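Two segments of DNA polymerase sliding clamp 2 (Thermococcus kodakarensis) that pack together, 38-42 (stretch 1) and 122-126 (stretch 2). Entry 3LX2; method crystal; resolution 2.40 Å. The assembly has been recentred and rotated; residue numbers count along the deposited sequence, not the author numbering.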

ATOM      1  N   MET A  38       1.814  12.738 -31.182  1.00 44.96           N
ATOM      2  CA  MET A  38       1.787  13.888 -30.344  1.00 45.95           C
ATOM      3  C   MET A  38       3.202  14.376 -30.187  1.00 45.62           C
ATOM      4  O   MET A  38       4.141  13.593 -30.178  1.00 44.91           O
ATOM      5  CB  MET A  38       1.188  13.560 -28.992  1.00 46.76           C
ATOM      6  CG  MET A  38       1.460  14.626 -27.964  1.00 50.23           C
ATOM      7  SD  MET A  38       0.883  14.045 -26.380  1.00 57.99           S
ATOM      8  CE  MET A  38       1.676  15.194 -25.309  1.00 55.50           C
ATOM      9  N   ARG A  39       3.327  15.689 -30.070  1.00 45.79           N
ATOM     10  CA  ARG A  39       4.569  16.343 -29.851  1.00 46.47           C
ATOM     11  C   ARG A  39       4.235  17.530 -29.014  1.00 47.64           C
ATOM     12  O   ARG A  39       3.349  18.308 -29.367  1.00 47.48           O
ATOM     13  CB  ARG A  39       5.204  16.803 -31.148  1.00 46.53           C
ATOM     14  CG  ARG A  39       6.591  17.407 -30.872  1.00 47.77           C
ATOM     15  CD  ARG A  39       7.442  17.629 -32.102  1.00 47.78           C
ATOM     16  NE  ARG A  39       7.712  16.448 -32.929  1.00 48.71           N
ATOM     17  CZ  ARG A  39       8.365  16.522 -34.089  1.00 51.92           C
ATOM     18  NH1 ARG A  39       8.800  17.716 -34.534  1.00 51.41           N
ATOM     19  NH2 ARG A  39       8.591  15.426 -34.809  1.00 51.80           N
ATOM     20  N   ALA A  40       4.913  17.656 -27.876  1.00 48.13           N
ATOM     21  CA  ALA A  40       4.605  18.737 -26.965  1.00 47.88           C
ATOM     22  C   ALA A  40       5.844  19.080 -26.154  1.00 48.29           C
ATOM     23  O   ALA A  40       6.828  18.291 -26.136  1.00 47.08           O
ATOM     24  CB  ALA A  40       3.487  18.328 -26.071  1.00 48.67           C
ATOM     25  N   ILE A  41       5.786  20.241 -25.479  1.00 48.16           N
ATOM     26  CA  ILE A  41       6.873  20.703 -24.594  1.00 47.83           C
ATOM     27  C   ILE A  41       6.292  21.204 -23.292  1.00 47.44           C
ATOM     28  O   ILE A  41       5.247  21.820 -23.262  1.00 46.70           O
ATOM     29  CB  ILE A  41       7.727  21.832 -25.256  1.00 48.03           C
ATOM     30  CG1 ILE A  41       8.267  21.406 -26.615  1.00 49.84           C
ATOM     31  CG2 ILE A  41       8.978  22.197 -24.429  1.00 49.18           C
ATOM     32  CD1 ILE A  41       9.138  22.501 -27.294  1.00 51.80           C
ATOM     33  N   ASP A  42       6.988  20.969 -22.197  1.00 48.54           N
ATOM     34  CA  ASP A  42       6.539  21.500 -20.894  1.00 49.55           C
ATOM     35  C   ASP A  42       6.746  23.021 -20.783  1.00 49.71           C
ATOM     36  O   ASP A  42       7.620  23.579 -21.448  1.00 48.64           O
ATOM     37  CB  ASP A  42       7.217  20.741 -19.727  1.00 49.67           C
ATOM     38  CG  ASP A  42       8.587  21.262 -19.387  1.00 51.32           C
ATOM     39  OD1 ASP A  42       8.814  21.624 -18.205  1.00 56.41           O
ATOM     40  OD2 ASP A  42       9.446  21.332 -20.293  1.00 53.92           O
ATOM     41  N   GLU A 122       3.290  24.506 -34.503  1.00 88.60           N
ATOM     42  CA  GLU A 122       4.290  23.553 -34.973  1.00 88.83           C
ATOM     43  C   GLU A 122       5.491  23.508 -34.038  1.00 88.68           C
ATOM     44  O   GLU A 122       5.947  24.555 -33.553  1.00 88.65           O
ATOM     45  CB  GLU A 122       4.731  23.906 -36.402  1.00 89.20           C
ATOM     46  CG  GLU A 122       5.316  22.730 -37.185  1.00 89.47           C
ATOM     47  CD  GLU A 122       4.466  21.466 -37.073  1.00 89.99           C
ATOM     48  OE1 GLU A 122       3.329  21.531 -36.542  1.00 89.62           O
ATOM     49  OE2 GLU A 122       4.936  20.400 -37.518  1.00 90.27           O
ATOM     50  N   ILE A 123       5.979  22.300 -33.750  1.00 88.42           N
ATOM     51  CA  ILE A 123       7.216  22.156 -32.959  1.00 88.05           C
ATOM     52  C   ILE A 123       8.283  21.526 -33.837  1.00 88.04           C
ATOM     53  O   ILE A 123       8.064  20.477 -34.448  1.00 88.07           O
ATOM     54  CB  ILE A 123       7.022  21.395 -31.609  1.00 87.91           C
ATOM     55  CG1 ILE A 123       5.992  22.113 -30.722  1.00 87.65           C
ATOM     56  CG2 ILE A 123       8.350  21.284 -30.867  1.00 87.68           C
ATOM     57  CD1 ILE A 123       5.516  21.332 -29.489  1.00 87.93           C
ATOM     58  N   GLU A 124       9.418  22.208 -33.931  1.00 87.96           N
ATOM     59  CA  GLU A 124      10.492  21.787 -34.807  1.00 87.96           C
ATOM     60  C   GLU A 124      11.652  21.224 -33.997  1.00 87.64           C
ATOM     61  O   GLU A 124      12.074  21.793 -32.984  1.00 87.62           O
ATOM     62  CB  GLU A 124      10.940  22.945 -35.714  1.00 88.35           C
ATOM     63  CG  GLU A 124      10.139  23.069 -37.037  1.00 88.90           C
ATOM     64  CD  GLU A 124      10.604  22.083 -38.124  1.00 89.19           C
ATOM     65  OE1 GLU A 124      11.808  21.730 -38.120  1.00 88.69           O
ATOM     66  OE2 GLU A 124       9.771  21.671 -38.978  1.00 87.28           O
ATOM     67  N   ILE A 125      12.148  20.090 -34.461  1.00 87.14           N
ATOM     68  CA  ILE A 125      13.176  19.340 -33.780  1.00 86.60           C
ATOM     69  C   ILE A 125      14.536  19.588 -34.437  1.00 86.43           C
ATOM     70  O   ILE A 125      14.785  19.136 -35.569  1.00 86.27           O
ATOM     71  CB  ILE A 125      12.822  17.822 -33.757  1.00 86.60           C
ATOM     72  CG1 ILE A 125      13.969  16.998 -33.136  1.00 86.30           C
ATOM     73  CG2 ILE A 125      12.393  17.333 -35.176  1.00 86.50           C
ATOM     74  CD1 ILE A 125      13.679  15.505 -32.988  1.00 85.35           C
ATOM     75  N   PRO A 126      15.416  20.335 -33.739  1.00 86.21           N
ATOM     76  CA  PRO A 126      16.827  20.471 -34.141  1.00 85.79           C
ATOM     77  C   PRO A 126      17.509  19.117 -34.385  1.00 85.31           C
ATOM     78  O   PRO A 126      17.105  18.096 -33.804  1.00 85.23           O
ATOM     79  CB  PRO A 126      17.480  21.156 -32.933  1.00 86.04           C
ATOM     80  CG  PRO A 126      16.371  21.266 -31.851  1.00 86.76           C
ATOM     81  CD  PRO A 126      15.082  21.212 -32.604  1.00 86.29           C
TER

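Met38 to Ile41 belong to a strand that begins earlier in the chain, and alternate side chains face stretch 2. Met38 is buried and makes no contact here. Arg39 makes the one hydrogen bond of the contact. Its CA-to-CB bond points toward stretch 2, and NH1 donates to the backbone O of Ile123 at 2.9 Å. The N-H...O angle of 134° is well short of linear. The carbonyl lies at the guanidinium edge, near its plane, where the N-H groups point. The aliphatic part of the same side chain packs too: Arg39 CD is 3.8 Å from Ile123 CB. Further along, Arg39 NH1 comes within 3.7 Å of Ile125 CG2, which approaches the guanidinium obliquely. Arg39 NE is hydrogen-bonded elsewhere in the structure.

Ala40 points its CB away, so its backbone meets stretch 2 instead. Ala40 CA lies 3.7 Å from Ile123 CD1. The CA-to-CB bond of Ile41 points toward stretch 2 again. Its CD1 sits 3.9 Å from Ile123 CG2, an apolar contact between two branched side chains. Asp42 follows the strand and is out of reach.

Ile123 is therefore the hub. It touches Arg39, Ala40 and Ile41, and has the largest area covered, 104 Å² of the 264 Å² buried in total.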